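Local coordinates for zona pellucida sperm-binding protein 1 (Gallus gallus, PDB 6GF6), which probably cross-links egg coat filaments through homodimerisation of its ZP-N1 domain, the part described here, at residues Lys34-Phe39 / Arg84-Glu89. The protein carries 2 engineered substitutions. Numbering follows the deposited sequence.
Sequences KVLDEF and RVQLEE
L36 and R84 meet at about a right angle on one face of the antiparallel sheet that joins strands 30-36 and 80-90 in the ZP-N1 domain. L36 brings CB over one face of the guanidinium, 3.8 Å above its plane, while its CD1 lies 3.6 Å from R84 NH2. Arginine suits this place because its flat head can rest on a hydrocarbon while its N-H groups reach outward. A bend at chi3 (51°) turns NE off the line of the chain. The guanidinium lies beside L36; NH1 makes a weak bond, edge-on, to D37 O, and NH2 forms a salt bridge with E101. The other branch of L36, CD2, approaches Q86 CB at 4.1 Å. Q86 stretches beyond this leucine, its amide bonded to S99 and R42. An alanine in place of L36 would probably open a gap beside Q86 CB and strip NH2 of the CD1 contact, though CB would still lie over the plane.

Farther along the same face, K34 and E88 cross almost perpendicularly, with K34 CE 3.3 Å from E88 OE1. Their charged atoms stay beyond salt-bridge range, NZ to OE1 being 4.3 Å, while NZ pairs with E44 and OE2 of E88 with R42. K34 and Q86 form an antiparallel hydrogen-bonded pair, each N bonded to the other's O. V35 and V85 point to the opposite face; beta-branched valine suits such an extended backbone. Zinc has been seen bound at K34 and E88 in a structure of this protein, though none is bound to this chain. Here K34 with E44 and E88 with R42 would probably offset one another's charge in a partly buried cluster.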
ATOM      1  N   LYS B  34      -1.417   3.390 -15.901  1.00 31.56           N
ATOM      2  CA  LYS B  34      -2.184   4.628 -15.877  1.00 32.14           C
ATOM      3  C   LYS B  34      -3.638   4.308 -15.563  1.00 33.26           C
ATOM      4  O   LYS B  34      -4.195   3.340 -16.089  1.00 31.11           O
ATOM      5  CB  LYS B  34      -2.102   5.389 -17.207  1.00 34.71           C
ATOM      6  CG  LYS B  34      -0.747   6.009 -17.513  1.00 37.09           C
ATOM      7  CD  LYS B  34       0.119   5.073 -18.342  1.00 43.26           C
ATOM      8  CE  LYS B  34       1.324   5.801 -18.920  1.00 48.44           C
ATOM      9  NZ  LYS B  34       2.230   6.317 -17.858  1.00 50.95           N
ATOM     10  N   VAL B  35      -4.243   5.122 -14.707  1.00 31.42           N
ATOM     11  CA  VAL B  35      -5.652   4.986 -14.361  1.00 36.14           C
ATOM     12  C   VAL B  35      -6.486   5.734 -15.389  1.00 37.77           C
ATOM     13  O   VAL B  35      -6.152   6.858 -15.782  1.00 37.68           O
ATOM     14  CB  VAL B  35      -5.916   5.511 -12.938  1.00 36.42           C
ATOM     15  CG1 VAL B  35      -7.403   5.459 -12.615  1.00 38.01           C
ATOM     16  CG2 VAL B  35      -5.120   4.708 -11.922  1.00 34.97           C
ATOM     17  N   LEU B  36      -7.573   5.109 -15.833  1.00 40.31           N
ATOM     18  CA  LEU B  36      -8.462   5.679 -16.838  1.00 41.37           C
ATOM     19  C   LEU B  36      -9.794   6.073 -16.215  1.00 41.67           C
ATOM     20  O   LEU B  36     -10.322   5.365 -15.351  1.00 42.67           O
ATOM     21  CB  LEU B  36      -8.714   4.693 -17.982  1.00 45.21           C
ATOM     22  CG  LEU B  36      -7.484   4.097 -18.661  1.00 50.11           C
ATOM     23  CD1 LEU B  36      -7.923   3.082 -19.705  1.00 52.22           C
ATOM     24  CD2 LEU B  36      -6.632   5.186 -19.297  1.00 50.72           C
ATOM     25  N   ASP B  37     -10.314   7.225 -16.626  1.00 39.93           N
ATOM     26  CA  ASP B  37     -11.657   7.651 -16.263  1.00 42.03           C
ATOM     27  C   ASP B  37     -12.566   7.482 -17.477  1.00 43.98           C
ATOM     28  O   ASP B  37     -12.132   7.056 -18.549  1.00 45.92           O
ATOM     29  CB  ASP B  37     -11.645   9.088 -15.718  1.00 36.89           C
ATOM     30  CG  ASP B  37     -11.372  10.141 -16.783  1.00 40.96           C
ATOM     31  OD1 ASP B  37     -11.169   9.799 -17.967  1.00 38.15           O
ATOM     32  OD2 ASP B  37     -11.331  11.335 -16.414  1.00 41.27           O
ATOM     33  N   GLU B  38     -13.848   7.802 -17.296  1.00 47.82           N
ATOM     34  CA  GLU B  38     -14.821   7.615 -18.366  1.00 53.02           C
ATOM     35  C   GLU B  38     -14.571   8.524 -19.566  1.00 54.58           C
ATOM     36  O   GLU B  38     -15.185   8.318 -20.617  1.00 56.43           O
ATOM     37  CB  GLU B  38     -16.239   7.830 -17.826  1.00 63.25           C
ATOM     38  CG  GLU B  38     -16.523   9.221 -17.266  1.00 70.60           C
ATOM     39  CD  GLU B  38     -16.226   9.328 -15.780  1.00 74.43           C
ATOM     40  OE1 GLU B  38     -15.445   8.503 -15.261  1.00 74.26           O
ATOM     41  OE2 GLU B  38     -16.783  10.238 -15.129  1.00 78.32           O
ATOM     42  N   PHE B  39     -13.681   9.505 -19.446  1.00 54.50           N
ATOM     43  CA  PHE B  39     -13.362  10.397 -20.550  1.00 54.96           C
ATOM     44  C   PHE B  39     -12.081  10.005 -21.266  1.00 51.92           C
ATOM     45  O   PHE B  39     -11.661  10.714 -22.183  1.00 54.76           O
ATOM     46  CB  PHE B  39     -13.234  11.837 -20.042  1.00 43.80           C
ATOM     47  CG  PHE B  39     -14.457  12.339 -19.331  1.00 45.53           C
ATOM     48  CD1 PHE B  39     -15.540  12.820 -20.051  1.00 48.40           C
ATOM     49  CD2 PHE B  39     -14.536  12.312 -17.948  1.00 44.58           C
ATOM     50  CE1 PHE B  39     -16.673  13.283 -19.405  1.00 50.39           C
ATOM     51  CE2 PHE B  39     -15.666  12.769 -17.295  1.00 46.43           C
ATOM     52  CZ  PHE B  39     -16.739  13.252 -18.028  1.00 49.39           C
ATOM     53  N   ARG B  84     -10.634   0.981 -14.412  1.00 38.22           N
ATOM     54  CA  ARG B  84     -10.003   0.738 -15.699  1.00 39.51           C
ATOM     55  C   ARG B  84      -8.572   1.252 -15.665  1.00 37.95           C
ATOM     56  O   ARG B  84      -8.324   2.388 -15.246  1.00 41.44           O
ATOM     57  CB  ARG B  84     -10.795   1.405 -16.824  1.00 46.58           C
ATOM     58  CG  ARG B  84     -12.134   0.728 -17.089  1.00 52.94           C
ATOM     59  CD  ARG B  84     -12.956   1.409 -18.177  1.00 59.18           C
ATOM     60  NE  ARG B  84     -12.200   1.639 -19.411  1.00 60.39           N
ATOM     61  CZ  ARG B  84     -11.915   2.834 -19.924  1.00 61.50           C
ATOM     62  NH1 ARG B  84     -12.317   3.954 -19.329  1.00 61.18           N
ATOM     63  NH2 ARG B  84     -11.224   2.913 -21.051  1.00 61.77           N
ATOM     64  N   VAL B  85      -7.637   0.400 -16.072  1.00 36.01           N
ATOM     65  CA  VAL B  85      -6.212   0.691 -16.017  1.00 35.53           C
ATOM     66  C   VAL B  85      -5.613   0.368 -17.374  1.00 38.37           C
ATOM     67  O   VAL B  85      -5.999  -0.615 -18.013  1.00 41.84           O
ATOM     68  CB  VAL B  85      -5.499  -0.120 -14.913  1.00 35.05           C
ATOM     69  CG1 VAL B  85      -4.005   0.181 -14.906  1.00 32.52           C
ATOM     70  CG2 VAL B  85      -6.104   0.182 -13.552  1.00 31.11           C
ATOM     71  N   GLN B  86      -4.671   1.194 -17.813  1.00 39.95           N
ATOM     72  CA  GLN B  86      -3.905   0.939 -19.024  1.00 44.08           C
ATOM     73  C   GLN B  86      -2.506   0.482 -18.642  1.00 40.23           C
ATOM     74  O   GLN B  86      -1.866   1.088 -17.778  1.00 37.90           O
ATOM     75  CB  GLN B  86      -3.834   2.187 -19.905  1.00 54.59           C
ATOM     76  CG  GLN B  86      -3.156   1.950 -21.246  1.00 67.16           C
ATOM     77  CD  GLN B  86      -2.983   3.222 -22.045  1.00 78.52           C
ATOM     78  OE1 GLN B  86      -3.172   4.322 -21.530  1.00 84.08           O
ATOM     79  NE2 GLN B  86      -2.610   3.078 -23.311  1.00 85.39           N
ATOM     80  N   LEU B  87      -2.053  -0.603 -19.263  1.00 41.74           N
ATOM     81  CA  LEU B  87      -0.692  -1.101 -19.110  1.00 43.68           C
ATOM     82  C   LEU B  87       0.071  -0.801 -20.385  1.00 45.64           C
ATOM     83  O   LEU B  87      -0.361  -1.196 -21.474  1.00 46.48           O
ATOM     84  CB  LEU B  87      -0.667  -2.601 -18.833  1.00 46.07           C
ATOM     85  CG  LEU B  87      -1.331  -3.084 -17.553  1.00 48.13           C
ATOM     86  CD1 LEU B  87      -2.817  -3.177 -17.763  1.00 51.12           C
ATOM     87  CD2 LEU B  87      -0.766  -4.435 -17.152  1.00 50.23           C
ATOM     88  N   GLU B  88       1.190  -0.107 -20.252  1.00 45.52           N
ATOM     89  CA  GLU B  88       2.050   0.207 -21.383  1.00 46.27           C
ATOM     90  C   GLU B  88       3.326  -0.601 -21.224  1.00 46.70           C
ATOM     91  O   GLU B  88       4.154  -0.302 -20.357  1.00 47.55           O
ATOM     92  CB  GLU B  88       2.343   1.700 -21.459  1.00 49.84           C
ATOM     93  CG  GLU B  88       1.129   2.523 -21.829  1.00 52.07           C
ATOM     94  CD  GLU B  88       1.474   3.950 -22.185  1.00 55.70           C
ATOM     95  OE1 GLU B  88       2.528   4.450 -21.735  1.00 55.89           O
ATOM     96  OE2 GLU B  88       0.672   4.573 -22.911  1.00 62.04           O
ATOM     97  N   GLU B  89       3.466  -1.643 -22.030  1.00 46.89           N
ATOM     98  CA  GLU B  89       4.705  -2.403 -22.048  1.00 48.50           C
ATOM     99  C   GLU B  89       5.766  -1.595 -22.773  1.00 47.82           C
ATOM    100  O   GLU B  89       5.537  -1.115 -23.886  1.00 50.21           O
ATOM    101  CB  GLU B  89       4.495  -3.756 -22.726  1.00 52.07           C
ATOM    102  CG  GLU B  89       5.707  -4.671 -22.645  1.00 57.13           C
ATOM    103  CD  GLU B  89       5.474  -6.023 -23.296  1.00 63.91           C
ATOM    104  OE1 GLU B  89       6.350  -6.902 -23.160  1.00 67.54           O
ATOM    105  OE2 GLU B  89       4.427  -6.203 -23.952  1.00 65.17           O
TER
HETATM  106  O   HOH W   1     -11.568   3.584 -14.055  1.00 38.01           O